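Putative adhesin (Bacteroides thetaiotaomicron, PDB 4QDG) is a putative outer-membrane lipoprotein of the FimB/Mfa2 fimbrillin family that probably acts in cell adhesion as an anchor protein of a pilus. Local coordinates at residues K68-G74 with L133-Y139; G162-D167 with R212-Y218; S233-T237 with I248-I253. Where two conformers were deposited one is given. Numbering follows the deposited sequence.

Contact 1. Residues K68-G74 with L133-Y139; sequences KLDLKQG and LATADLY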
ATOM      1  N   LYS A  68      26.391  -5.800  -2.988  1.00 33.73           N
ATOM      2  CA  LYS A  68      27.566  -5.636  -3.817  1.00 32.30           C
ATOM      3  C   LYS A  68      27.302  -6.280  -5.163  1.00 34.95           C
ATOM      4  O   LYS A  68      26.930  -7.454  -5.217  1.00 36.69           O
ATOM      5  CB  LYS A  68      28.761  -6.263  -3.114  1.00 34.78           C
ATOM      6  CG  LYS A  68      30.079  -6.153  -3.852  1.00 32.56           C
ATOM      7  CD  LYS A  68      31.199  -6.880  -3.067  1.00 41.49           C
ATOM      8  CE  LYS A  68      31.197  -8.391  -3.216  1.00 50.47           C
ATOM      9  NZ  LYS A  68      31.689  -8.820  -4.555  1.00 59.08           N
ATOM     10  N   LEU A  69      27.437  -5.508  -6.250  1.00 30.05           N
ATOM     11  CA  LEU A  69      27.239  -6.036  -7.586  1.00 30.26           C
ATOM     12  C   LEU A  69      28.465  -5.825  -8.431  1.00 34.48           C
ATOM     13  O   LEU A  69      28.825  -4.683  -8.717  1.00 35.39           O
ATOM     14  CB  LEU A  69      26.003  -5.431  -8.300  1.00 30.11           C
ATOM     15  CG  LEU A  69      24.618  -5.761  -7.753  1.00 36.28           C
ATOM     16  CD1 LEU A  69      23.557  -4.851  -8.378  1.00 37.25           C
ATOM     17  CD2 LEU A  69      24.246  -7.193  -8.033  1.00 40.64           C
ATOM     18  N   ASP A  70      29.079  -6.925  -8.878  1.00 31.41           N
ATOM     19  CA  ASP A  70      30.184  -6.878  -9.822  1.00 33.05           C
ATOM     20  C   ASP A  70      29.576  -6.659 -11.202  1.00 37.54           C
ATOM     21  O   ASP A  70      28.738  -7.444 -11.625  1.00 37.83           O
ATOM     22  CB  ASP A  70      31.054  -8.152  -9.753  1.00 35.91           C
ATOM     23  CG  ASP A  70      31.896  -8.195  -8.503  1.00 43.34           C
ATOM     24  OD1 ASP A  70      32.789  -7.326  -8.357  1.00 43.40           O
ATOM     25  OD2 ASP A  70      31.638  -9.059  -7.650  1.00 51.62           O
ATOM     26  N   LEU A  71      29.917  -5.537 -11.851  1.00 34.62           N
ATOM     27  CA  LEU A  71      29.351  -5.177 -13.146  1.00 33.85           C
ATOM     28  C   LEU A  71      30.394  -4.615 -14.085  1.00 40.98           C
ATOM     29  O   LEU A  71      31.335  -3.942 -13.650  1.00 43.12           O
ATOM     30  CB  LEU A  71      28.215  -4.131 -12.974  1.00 32.01           C
ATOM     31  CG  LEU A  71      26.917  -4.589 -12.290  1.00 34.71           C
ATOM     32  CD1 LEU A  71      26.051  -3.421 -11.946  1.00 32.54           C
ATOM     33  CD2 LEU A  71      26.168  -5.617 -13.133  1.00 34.52           C
ATOM     34  N   LYS A  72      30.202  -4.867 -15.381  1.00 37.69           N
ATOM     35  CA  LYS A  72      31.011  -4.300 -16.456  1.00 38.90           C
ATOM     36  C   LYS A  72      30.810  -2.769 -16.421  1.00 41.72           C
ATOM     37  O   LYS A  72      29.662  -2.335 -16.259  1.00 39.15           O
ATOM     38  CB  LYS A  72      30.567  -4.908 -17.801  1.00 42.40           C
ATOM     39  CG  LYS A  72      31.301  -4.362 -19.029  1.00 63.07           C
ATOM     40  CD  LYS A  72      30.586  -4.733 -20.337  1.00 70.92           C
ATOM     41  CE  LYS A  72      29.463  -3.786 -20.726  1.00 66.86           C
ATOM     42  NZ  LYS A  72      28.557  -4.405 -21.741  1.00 62.15           N
ATOM     43  N   GLN A  73      31.915  -1.975 -16.526  1.00 39.81           N
ATOM     44  CA  GLN A  73      31.876  -0.507 -16.496  0.50 39.23           C
ATOM     45  C   GLN A  73      30.684   0.017 -17.311  1.00 43.45           C
ATOM     46  O   GLN A  73      30.480  -0.402 -18.443  1.00 43.92           O
ATOM     47  CB  GLN A  73      33.207   0.087 -17.012  0.50 40.84           C
ATOM     48  CG  GLN A  73      33.427   1.569 -16.674  0.50 51.19           C
ATOM     49  CD  GLN A  73      34.769   2.123 -17.116  0.50 76.44           C
ATOM     50  OE1 GLN A  73      35.789   1.421 -17.200  0.50 72.67           O
ATOM     51  NE2 GLN A  73      34.810   3.426 -17.349  0.50 73.48           N
ATOM     52  N   GLY A  74      29.902   0.903 -16.708  1.00 41.43           N
ATOM     53  CA  GLY A  74      28.738   1.487 -17.370  1.00 41.03           C
ATOM     54  C   GLY A  74      27.738   2.176 -16.473  1.00 42.96           C
ATOM     55  O   GLY A  74      27.890   2.199 -15.244  1.00 42.43           O
ATOM     56  N   LEU A 133      22.481   4.556 -11.776  1.00 26.17           N
ATOM     57  CA  LEU A 133      23.784   4.745 -11.146  1.00 27.17           C
ATOM     58  C   LEU A 133      24.894   4.176 -12.018  1.00 31.44           C
ATOM     59  O   LEU A 133      24.773   3.063 -12.552  1.00 30.84           O
ATOM     60  CB  LEU A 133      23.771   4.103  -9.718  1.00 26.88           C
ATOM     61  CG  LEU A 133      25.079   3.993  -8.914  1.00 31.91           C
ATOM     62  CD1 LEU A 133      25.610   5.385  -8.471  1.00 31.34           C
ATOM     63  CD2 LEU A 133      24.864   3.125  -7.684  1.00 32.26           C
ATOM     64  N   ALA A 134      25.964   4.979 -12.193  1.00 28.04           N
ATOM     65  CA  ALA A 134      27.141   4.564 -12.936  1.00 28.98           C
ATOM     66  C   ALA A 134      28.055   3.773 -11.992  1.00 36.12           C
ATOM     67  O   ALA A 134      28.107   4.052 -10.788  1.00 34.98           O
ATOM     68  CB  ALA A 134      27.875   5.768 -13.518  1.00 29.59           C
ATOM     69  N   THR A 135      28.726   2.765 -12.531  1.00 34.05           N
ATOM     70  CA  THR A 135      29.647   1.921 -11.774  1.00 34.97           C
ATOM     71  C   THR A 135      30.938   2.665 -11.482  1.00 39.16           C
ATOM     72  O   THR A 135      31.263   3.642 -12.162  1.00 40.27           O
ATOM     73  CB  THR A 135      29.973   0.644 -12.558  1.00 42.78           C
ATOM     74  OG1 THR A 135      30.599   1.013 -13.796  1.00 42.83           O
ATOM     75  CG2 THR A 135      28.759  -0.234 -12.785  1.00 37.85           C
ATOM     76  N   ALA A 136      31.690   2.177 -10.497  1.00 33.35           N
ATOM     77  CA  ALA A 136      32.983   2.727 -10.157  1.00 32.09           C
ATOM     78  C   ALA A 136      33.937   1.618  -9.746  1.00 36.50           C
ATOM     79  O   ALA A 136      33.500   0.499  -9.447  1.00 36.01           O
ATOM     80  CB  ALA A 136      32.846   3.748  -9.035  1.00 31.73           C
ATOM     81  N   ASP A 137      35.246   1.918  -9.769  1.00 33.20           N
ATOM     82  CA  ASP A 137      36.268   1.035  -9.240  1.00 32.97           C
ATOM     83  C   ASP A 137      36.039   0.947  -7.739  1.00 37.10           C
ATOM     84  O   ASP A 137      35.811   1.980  -7.103  1.00 35.33           O
ATOM     85  CB  ASP A 137      37.662   1.577  -9.545  1.00 34.55           C
ATOM     86  CG  ASP A 137      38.129   1.338 -10.966  1.00 42.64           C
ATOM     87  OD1 ASP A 137      37.601   0.404 -11.619  1.00 41.74           O
ATOM     88  OD2 ASP A 137      39.043   2.063 -11.419  1.00 47.28           O
ATOM     89  N   LEU A 138      35.998  -0.285  -7.193  1.00 33.65           N
ATOM     90  CA  LEU A 138      35.751  -0.561  -5.777  1.00 32.72           C
ATOM     91  C   LEU A 138      34.330  -0.143  -5.340  1.00 35.00           C
ATOM     92  O   LEU A 138      34.109   0.230  -4.169  1.00 33.89           O
ATOM     93  CB  LEU A 138      36.813   0.087  -4.880  1.00 32.82           C
ATOM     94  CG  LEU A 138      37.537  -0.856  -3.937  1.00 36.98           C
ATOM     95  CD1 LEU A 138      38.102  -2.078  -4.663  1.00 35.84           C
ATOM     96  CD2 LEU A 138      38.602  -0.109  -3.177  1.00 38.44           C
ATOM     97  N   TYR A 139      33.373  -0.284  -6.292  1.00 28.79           N
ATOM     98  CA  TYR A 139      31.924  -0.110  -6.183  1.00 27.80           C
ATOM     99  C   TYR A 139      31.460   1.299  -5.806  1.00 37.22           C
ATOM    100  O   TYR A 139      31.747   1.784  -4.705  1.00 39.26           O
ATOM    101  CB  TYR A 139      31.281  -1.146  -5.196  1.00 27.70           C
ATOM    102  CG  TYR A 139      31.819  -2.559  -5.358  1.00 27.59           C
ATOM    103  CD1 TYR A 139      31.369  -3.383  -6.384  1.00 28.70           C
ATOM    104  CD2 TYR A 139      32.865  -3.024  -4.562  1.00 28.06           C
ATOM    105  CE1 TYR A 139      31.937  -4.643  -6.607  1.00 29.80           C
ATOM    106  CE2 TYR A 139      33.443  -4.274  -4.781  1.00 29.30           C
ATOM    107  CZ  TYR A 139      32.951  -5.091  -5.784  1.00 33.99           C
ATOM    108  OH  TYR A 139      33.478  -6.338  -5.958  1.00 38.62           O
TER
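Y139 lays one face of its ring over the aliphatic part of K68, a CH-pi contact with K68 CG 3.7 Å from the ring centroid. At the ring edge the hydroxyl donates a hydrogen bond to D70, Y139 OH to D70 OD1 at 2.7 Å. Within its own segment K68 NZ bridges to D70 OD2 (3.1 Å), setting up the site the tyrosine hydroxyl joins, and it bonds weakly to Y139 OH (3.4 Å). Beyond strand 67-70, T135 holds the turn leading into strand 75-82: its backbone N donates to G74 O (2.9 Å), and its OG1 accepts from G74 N (3.0 Å) while also bonded to H13. T135 CG2 rests against L71 CB at 3.9 Å. The type II turn from A136 to Y139 carries the tyrosine round to the strand edge. The end of strand 67-70 and the loop after it thus meet the end of strand 127-137 and its turn in an exposed, mainly polar contact, where Y139 supplies both a face for K68 and a hydroxyl for D70.

Contact 2. Residues G162-D167 with R212-Y218; sequences GEPVDD and REVVVAY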
ATOM      1  N   GLY A 162     -24.256   6.294  21.633  1.00 37.35           N
ATOM      2  CA  GLY A 162     -23.462   5.313  22.368  1.00 38.10           C
ATOM      3  C   GLY A 162     -24.036   3.904  22.450  1.00 40.39           C
ATOM      4  O   GLY A 162     -23.398   3.007  23.030  1.00 39.94           O
ATOM      5  N   GLU A 163     -25.224   3.681  21.862  1.00 35.31           N
ATOM      6  CA  GLU A 163     -25.830   2.342  21.809  1.00 36.34           C
ATOM      7  C   GLU A 163     -25.007   1.438  20.858  1.00 40.13           C
ATOM      8  O   GLU A 163     -24.286   1.961  19.992  1.00 38.01           O
ATOM      9  CB  GLU A 163     -27.321   2.392  21.404  1.00 38.17           C
ATOM     10  CG  GLU A 163     -28.239   2.925  22.504  1.00 44.09           C
ATOM     11  CD  GLU A 163     -28.057   2.323  23.889  1.00 67.78           C
ATOM     12  OE1 GLU A 163     -28.161   1.080  24.030  1.00 53.92           O
ATOM     13  OE2 GLU A 163     -27.797   3.103  24.834  1.00 70.17           O
ATOM     14  N   PRO A 164     -25.034   0.090  21.027  1.00 36.68           N
ATOM     15  CA  PRO A 164     -24.150  -0.756  20.198  1.00 35.13           C
ATOM     16  C   PRO A 164     -24.456  -0.761  18.689  1.00 36.78           C
ATOM     17  O   PRO A 164     -25.515  -0.315  18.244  1.00 36.12           O
ATOM     18  CB  PRO A 164     -24.305  -2.148  20.814  1.00 37.63           C
ATOM     19  CG  PRO A 164     -25.582  -2.100  21.573  1.00 42.97           C
ATOM     20  CD  PRO A 164     -25.762  -0.706  22.041  1.00 38.40           C
ATOM     21  N   VAL A 165     -23.449  -1.171  17.896  1.00 33.06           N
ATOM     22  CA  VAL A 165     -23.532  -1.372  16.449  1.00 30.62           C
ATOM     23  C   VAL A 165     -23.088  -2.814  16.204  1.00 33.28           C
ATOM     24  O   VAL A 165     -21.996  -3.197  16.620  1.00 32.98           O
ATOM     25  CB  VAL A 165     -22.775  -0.357  15.558  1.00 31.19           C
ATOM     26  CG1 VAL A 165     -23.004  -0.673  14.080  1.00 29.92           C
ATOM     27  CG2 VAL A 165     -23.212   1.067  15.850  1.00 30.90           C
ATOM     28  N   ASP A 166     -23.978  -3.631  15.612  1.00 29.83           N
ATOM     29  CA  ASP A 166     -23.668  -5.028  15.307  1.00 28.95           C
ATOM     30  C   ASP A 166     -23.055  -5.085  13.928  1.00 32.70           C
ATOM     31  O   ASP A 166     -23.732  -4.775  12.948  1.00 31.95           O
ATOM     32  CB  ASP A 166     -24.935  -5.890  15.409  1.00 30.34           C
ATOM     33  CG  ASP A 166     -24.763  -7.360  15.063  1.00 37.97           C
ATOM     34  OD1 ASP A 166     -23.604  -7.814  14.938  1.00 40.74           O
ATOM     35  OD2 ASP A 166     -25.789  -8.069  14.966  1.00 43.91           O
ATOM     36  N   ASP A 167     -21.775  -5.473  13.851  1.00 31.30           N
ATOM     37  CA  ASP A 167     -21.028  -5.564  12.594  1.00 31.94           C
ATOM     38  C   ASP A 167     -21.663  -6.533  11.600  1.00 35.46           C
ATOM     39  O   ASP A 167     -21.536  -6.335  10.395  1.00 34.76           O
ATOM     40  CB  ASP A 167     -19.584  -6.006  12.861  1.00 34.00           C
ATOM     41  CG  ASP A 167     -19.482  -7.430  13.368  1.00 40.21           C
ATOM     42  OD1 ASP A 167     -19.894  -7.674  14.510  1.00 41.05           O
ATOM     43  OD2 ASP A 167     -19.052  -8.309  12.590  1.00 49.14           O
ATOM     44  N   ARG A 212     -22.255   2.847  30.720  1.00 49.17           N
ATOM     45  CA  ARG A 212     -22.564   1.922  29.636  1.00 46.92           C
ATOM     46  C   ARG A 212     -21.407   1.864  28.641  1.00 45.55           C
ATOM     47  O   ARG A 212     -20.907   2.908  28.219  1.00 44.68           O
ATOM     48  CB  ARG A 212     -23.866   2.356  28.942  1.00 47.25           C
ATOM     49  CG  ARG A 212     -25.149   1.903  29.653  1.00 55.33           C
ATOM     50  CD  ARG A 212     -25.569   0.490  29.276  1.00 60.88           C
ATOM     51  NE  ARG A 212     -25.401   0.214  27.840  1.00 63.72           N
ATOM     52  CZ  ARG A 212     -26.287   0.507  26.889  1.00 69.55           C
ATOM     53  NH1 ARG A 212     -27.452   1.062  27.203  1.00 55.75           N
ATOM     54  NH2 ARG A 212     -26.025   0.220  25.621  1.00 51.16           N
ATOM     55  N   GLU A 213     -20.974   0.648  28.273  1.00 37.73           N
ATOM     56  CA  GLU A 213     -19.894   0.485  27.298  1.00 34.08           C
ATOM     57  C   GLU A 213     -20.380   0.845  25.906  1.00 34.98           C
ATOM     58  O   GLU A 213     -21.491   0.483  25.528  1.00 33.25           O
ATOM     59  CB  GLU A 213     -19.372  -0.948  27.321  1.00 35.40           C
ATOM     60  CG  GLU A 213     -18.043  -1.162  26.624  1.00 39.57           C
ATOM     61  CD  GLU A 213     -17.499  -2.574  26.715  1.00 59.43           C
ATOM     62  OE1 GLU A 213     -17.917  -3.334  27.619  1.00 55.77           O
ATOM     63  OE2 GLU A 213     -16.610  -2.904  25.900  1.00 62.31           O
ATOM     64  N   VAL A 214     -19.549   1.588  25.150  1.00 30.32           N
ATOM     65  CA  VAL A 214     -19.835   1.961  23.770  1.00 28.66           C
ATOM     66  C   VAL A 214     -19.195   0.886  22.894  1.00 32.45           C
ATOM     67  O   VAL A 214     -17.970   0.711  22.911  1.00 30.25           O
ATOM     68  CB  VAL A 214     -19.354   3.398  23.400  1.00 31.14           C
ATOM     69  CG1 VAL A 214     -19.764   3.765  21.960  1.00 30.12           C
ATOM     70  CG2 VAL A 214     -19.882   4.417  24.402  1.00 30.41           C
ATOM     71  N   VAL A 215     -20.037   0.143  22.169  1.00 31.69           N
ATOM     72  CA  VAL A 215     -19.607  -0.968  21.318  1.00 31.99           C
ATOM     73  C   VAL A 215     -19.803  -0.549  19.873  1.00 34.22           C
ATOM     74  O   VAL A 215     -20.897  -0.170  19.448  1.00 32.07           O
ATOM     75  CB  VAL A 215     -20.323  -2.304  21.665  1.00 36.21           C
ATOM     76  CG1 VAL A 215     -19.881  -3.425  20.721  1.00 35.96           C
ATOM     77  CG2 VAL A 215     -20.062  -2.703  23.109  1.00 35.75           C
ATOM     78  N   VAL A 216     -18.700  -0.579  19.139  1.00 31.56           N
ATOM     79  CA  VAL A 216     -18.682  -0.168  17.751  1.00 30.08           C
ATOM     80  C   VAL A 216     -18.477  -1.392  16.864  1.00 33.74           C
ATOM     81  O   VAL A 216     -17.998  -2.428  17.324  1.00 32.95           O
ATOM     82  CB  VAL A 216     -17.591   0.929  17.513  1.00 31.04           C
ATOM     83  CG1 VAL A 216     -17.767   2.099  18.466  1.00 30.72           C
ATOM     84  CG2 VAL A 216     -16.187   0.374  17.620  1.00 30.67           C
ATOM     85  N   ALA A 217     -18.819  -1.242  15.597  1.00 30.40           N
ATOM     86  CA  ALA A 217     -18.588  -2.236  14.554  1.00 30.09           C
ATOM     87  C   ALA A 217     -17.323  -1.832  13.813  1.00 33.25           C
ATOM     88  O   ALA A 217     -17.073  -0.631  13.622  1.00 31.72           O
ATOM     89  CB  ALA A 217     -19.786  -2.278  13.600  1.00 30.42           C
ATOM     90  N   TYR A 218     -16.525  -2.798  13.382  1.00 30.40           N
ATOM     91  CA  TYR A 218     -15.332  -2.467  12.603  1.00 28.52           C
ATOM     92  C   TYR A 218     -15.151  -3.472  11.501  1.00 29.77           C
ATOM     93  O   TYR A 218     -15.596  -4.609  11.635  1.00 27.82           O
ATOM     94  CB  TYR A 218     -14.050  -2.376  13.475  1.00 29.86           C
ATOM     95  CG  TYR A 218     -13.474  -3.717  13.872  1.00 32.89           C
ATOM     96  CD1 TYR A 218     -12.578  -4.387  13.041  1.00 35.78           C
ATOM     97  CD2 TYR A 218     -13.813  -4.310  15.080  1.00 34.59           C
ATOM     98  CE1 TYR A 218     -12.069  -5.641  13.386  1.00 38.17           C
ATOM     99  CE2 TYR A 218     -13.310  -5.566  15.438  1.00 36.29           C
ATOM    100  CZ  TYR A 218     -12.445  -6.230  14.581  1.00 40.47           C
ATOM    101  OH  TYR A 218     -11.956  -7.464  14.925  1.00 42.61           O
TER
HETATM  102  O   HOH W   1     -22.761   0.208  23.123  1.00 31.56           O
HETATM  103  O   HOH W   2     -21.566   2.422  19.038  1.00 32.48           O
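A217, R212 and V215 carry most of the burial on segment 212-218, against a loop without regular structure that runs roughly alongside, 35° off in direction. A217 points its methyl at this loop and fits between V165 and D167: its CB lies 3.6 Å from V165 CG1 and 3.8 Å from D167 CB. V215 packs its CB 4.1 Å from P164 CB, while its carbonyl oxygen accepts a hydrogen bond from V165 N (V165 N to V215 O, 3.2 Å) and a CA-H...O contact from P164 CA (3.4 Å). Just before strand 213-223, R212 reaches toward the loop and meets E163 edge-on in a salt bridge, R212 NH2 to E163 OE1 at 2.8 Å. Waters link carbonyl oxygens that cannot bond each other: one donates to G162 O and E213 O and accepts from V215 N, the other donates to E163 O and V215 O. G162, with phi near +96°, takes a conformation suited to glycine. V165 also packs on L157 of strand 140-159 and D167 on Q202 of strand 199-207, so this irregular loop leaving strand 140-159 turns back onto three antiparallel strands of a transthyretin-clan beta domain.

Contact 3. Residues S233-T237 with I248-I253; sequences SPKLT and INIPLI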
ATOM      1  N   SER A 233     -12.322   6.566  -9.674  1.00 37.45           N
ATOM      2  CA  SER A 233     -12.685   7.197  -8.411  1.00 35.99           C
ATOM      3  C   SER A 233     -13.034   6.060  -7.417  1.00 36.09           C
ATOM      4  O   SER A 233     -14.162   5.571  -7.407  1.00 35.06           O
ATOM      5  CB  SER A 233     -13.843   8.176  -8.622  1.00 39.63           C
ATOM      6  OG  SER A 233     -14.123   8.893  -7.434  1.00 49.97           O
ATOM      7  N   PRO A 234     -12.043   5.572  -6.631  1.00 31.25           N
ATOM      8  CA  PRO A 234     -12.323   4.463  -5.687  1.00 30.44           C
ATOM      9  C   PRO A 234     -13.456   4.796  -4.704  1.00 31.74           C
ATOM     10  O   PRO A 234     -13.568   5.947  -4.213  1.00 27.18           O
ATOM     11  CB  PRO A 234     -10.995   4.266  -4.946  1.00 31.10           C
ATOM     12  CG  PRO A 234      -9.976   4.942  -5.790  1.00 35.13           C
ATOM     13  CD  PRO A 234     -10.639   6.024  -6.541  1.00 31.57           C
ATOM     14  N   LYS A 235     -14.285   3.772  -4.432  1.00 27.54           N
ATOM     15  CA  LYS A 235     -15.434   3.927  -3.561  0.50 26.76           C
ATOM     16  C   LYS A 235     -15.379   3.046  -2.310  1.00 29.72           C
ATOM     17  O   LYS A 235     -14.955   1.888  -2.374  1.00 28.23           O
ATOM     18  CB  LYS A 235     -16.723   3.613  -4.341  0.50 29.20           C
ATOM     19  CG  LYS A 235     -17.051   4.603  -5.461  0.50 34.45           C
ATOM     20  CD  LYS A 235     -17.746   5.872  -4.958  0.50 38.78           C
ATOM     21  CE  LYS A 235     -18.057   6.835  -6.077  0.50 39.12           C
ATOM     22  NZ  LYS A 235     -16.841   7.547  -6.555  0.50 39.22           N
ATOM     23  N   LEU A 236     -15.844   3.604  -1.166  1.00 25.91           N
ATOM     24  CA  LEU A 236     -16.026   2.871   0.081  1.00 25.55           C
ATOM     25  C   LEU A 236     -17.530   2.716   0.213  1.00 28.71           C
ATOM     26  O   LEU A 236     -18.261   3.710   0.107  1.00 26.29           O
ATOM     27  CB  LEU A 236     -15.397   3.482   1.333  1.00 25.14           C
ATOM     28  CG  LEU A 236     -15.863   2.864   2.666  1.00 28.83           C
ATOM     29  CD1 LEU A 236     -15.271   1.456   2.876  1.00 27.93           C
ATOM     30  CD2 LEU A 236     -15.523   3.758   3.836  1.00 30.30           C
ATOM     31  N   THR A 237     -18.007   1.472   0.363  1.00 28.89           N
ATOM     32  CA  THR A 237     -19.457   1.217   0.463  1.00 29.81           C
ATOM     33  C   THR A 237     -19.770   0.415   1.714  1.00 32.75           C
ATOM     34  O   THR A 237     -19.083  -0.571   2.002  1.00 32.10           O
ATOM     35  CB  THR A 237     -19.978   0.503  -0.822  1.00 36.94           C
ATOM     36  OG1 THR A 237     -19.661   1.307  -1.957  1.00 34.92           O
ATOM     37  CG2 THR A 237     -21.475   0.276  -0.803  1.00 34.03           C
ATOM     38  N   ILE A 248     -23.537   4.155   3.484  1.00 28.83           N
ATOM     39  CA  ILE A 248     -22.311   4.884   3.140  1.00 27.71           C
ATOM     40  C   ILE A 248     -21.874   4.436   1.729  1.00 31.55           C
ATOM     41  O   ILE A 248     -21.827   3.233   1.429  1.00 30.53           O
ATOM     42  CB  ILE A 248     -21.163   4.724   4.203  1.00 29.54           C
ATOM     43  CG1 ILE A 248     -21.599   5.208   5.592  1.00 29.15           C
ATOM     44  CG2 ILE A 248     -19.895   5.474   3.783  1.00 29.50           C
ATOM     45  CD1 ILE A 248     -20.946   4.471   6.756  1.00 27.12           C
ATOM     46  N   ASN A 249     -21.607   5.413   0.859  1.00 28.01           N
ATOM     47  CA  ASN A 249     -21.144   5.221  -0.503  1.00 28.42           C
ATOM     48  C   ASN A 249     -20.429   6.484  -0.892  1.00 35.16           C
ATOM     49  O   ASN A 249     -21.043   7.438  -1.387  1.00 36.77           O
ATOM     50  CB  ASN A 249     -22.267   4.867  -1.484  1.00 31.16           C
ATOM     51  CG  ASN A 249     -21.759   4.571  -2.878  1.00 42.48           C
ATOM     52  OD1 ASN A 249     -20.836   3.788  -3.078  1.00 51.11           O
ATOM     53  ND2 ASN A 249     -22.385   5.153  -3.871  1.00 38.92           N
ATOM     54  N   ILE A 250     -19.124   6.503  -0.636  1.00 30.82           N
ATOM     55  CA  ILE A 250     -18.347   7.719  -0.800  1.00 30.51           C
ATOM     56  C   ILE A 250     -17.143   7.556  -1.706  1.00 32.23           C
ATOM     57  O   ILE A 250     -16.581   6.460  -1.789  1.00 30.15           O
ATOM     58  CB  ILE A 250     -17.856   8.177   0.623  1.00 33.69           C
ATOM     59  CG1 ILE A 250     -16.988   7.082   1.319  1.00 32.77           C
ATOM     60  CG2 ILE A 250     -19.024   8.627   1.517  1.00 33.28           C
ATOM     61  CD1 ILE A 250     -15.894   7.558   2.138  1.00 36.97           C
ATOM     62  N   PRO A 251     -16.665   8.669  -2.310  1.00 30.39           N
ATOM     63  CA  PRO A 251     -15.381   8.600  -3.018  1.00 29.51           C
ATOM     64  C   PRO A 251     -14.279   8.630  -1.945  1.00 30.54           C
ATOM     65  O   PRO A 251     -13.976   9.674  -1.355  1.00 29.09           O
ATOM     66  CB  PRO A 251     -15.409   9.827  -3.949  1.00 31.68           C
ATOM     67  CG  PRO A 251     -16.473  10.735  -3.396  1.00 35.70           C
ATOM     68  CD  PRO A 251     -17.204  10.055  -2.292  1.00 31.87           C
ATOM     69  N   LEU A 252     -13.752   7.439  -1.645  1.00 26.58           N
ATOM     70  CA  LEU A 252     -12.755   7.157  -0.624  1.00 26.97           C
ATOM     71  C   LEU A 252     -11.539   8.122  -0.632  1.00 30.76           C
ATOM     72  O   LEU A 252     -11.154   8.587   0.437  1.00 30.81           O
ATOM     73  CB  LEU A 252     -12.266   5.694  -0.770  1.00 26.62           C
ATOM     74  CG  LEU A 252     -11.107   5.213   0.135  1.00 31.06           C
ATOM     75  CD1 LEU A 252     -11.464   5.288   1.637  1.00 30.36           C
ATOM     76  CD2 LEU A 252     -10.746   3.806  -0.199  1.00 32.94           C
ATOM     77  N   ILE A 253     -10.955   8.409  -1.805  1.00 27.05           N
ATOM     78  CA  ILE A 253      -9.749   9.228  -1.927  1.00 26.65           C
ATOM     79  C   ILE A 253     -10.029  10.698  -1.533  1.00 32.78           C
ATOM     80  O   ILE A 253      -9.261  11.282  -0.748  1.00 33.85           O
ATOM     81  CB  ILE A 253      -9.100   9.070  -3.318  1.00 28.92           C
ATOM     82  CG1 ILE A 253      -8.555   7.635  -3.433  1.00 28.56           C
ATOM     83  CG2 ILE A 253      -7.997  10.104  -3.525  1.00 28.35           C
ATOM     84  CD1 ILE A 253      -7.515   7.399  -4.319  1.00 32.13           C
TER
HETATM   85  O   HOH W   3     -12.253   8.209  -4.354  1.00 26.86           O
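L236 forms the apolar centre, its CB 3.9 Å from I250 CG1 and 4.3 Å from L252 CD1. L236 and I250 face the same side of the sheet, where M281 and F283 of strand 278-285 help to cover them, so this face looks inward. Next to it P234 sets its ring against I253, P234 CG to I253 CD1 at 3.8 Å, and the I253 side chain lies about 4 Å from that of L273, a ligand of a bound magnesium ion. The axes of strand segments 235-237 and 248-251 run antiparallel at 169°, 4.7 Å apart at closest approach. L236 and I250 are the hydrogen-bonded pair, with L236 N to I250 O and I250 N to L236 O both 3.0 Å. Flanking them are the non-hydrogen-bonded pairs K235 with P251 and T237 with N249, whose side chains occupy the other face. There T237 OG1 donates to N249 OD1 (3.0 Å), and K235 NZ approaches P251 CB at 3.7 Å. P251 is the N-cap residue of helix 252-263; L252 N bonds to P234 O (3.0 Å), and a water bridges P234 O to I253 N. This is an antiparallel beta hairpin whose second strand passes directly into a helix.

Following the chain from the N terminus, the contacts come in series, with none nested or crossed. Contact 1 closes a loop of 58 residues, less than half of it strand, at one end of the elongated molecule. Contact 2 closes 44 residues, including strands 170-176 and 199-207, on the other side of the chain's centre, about 60 Å away between centres. Both reach the large mixed sheet, and the long strand 140-159 starts beside contact 1 and ends just before the loop of contact 2. Contact 3 follows with the shortest closure, 10 residues, within a hairpin of the separate four-stranded sheet. It lies about 23 Å from contact 2 between centres, without touching it; strand 235-240 is the next strand after 213-223.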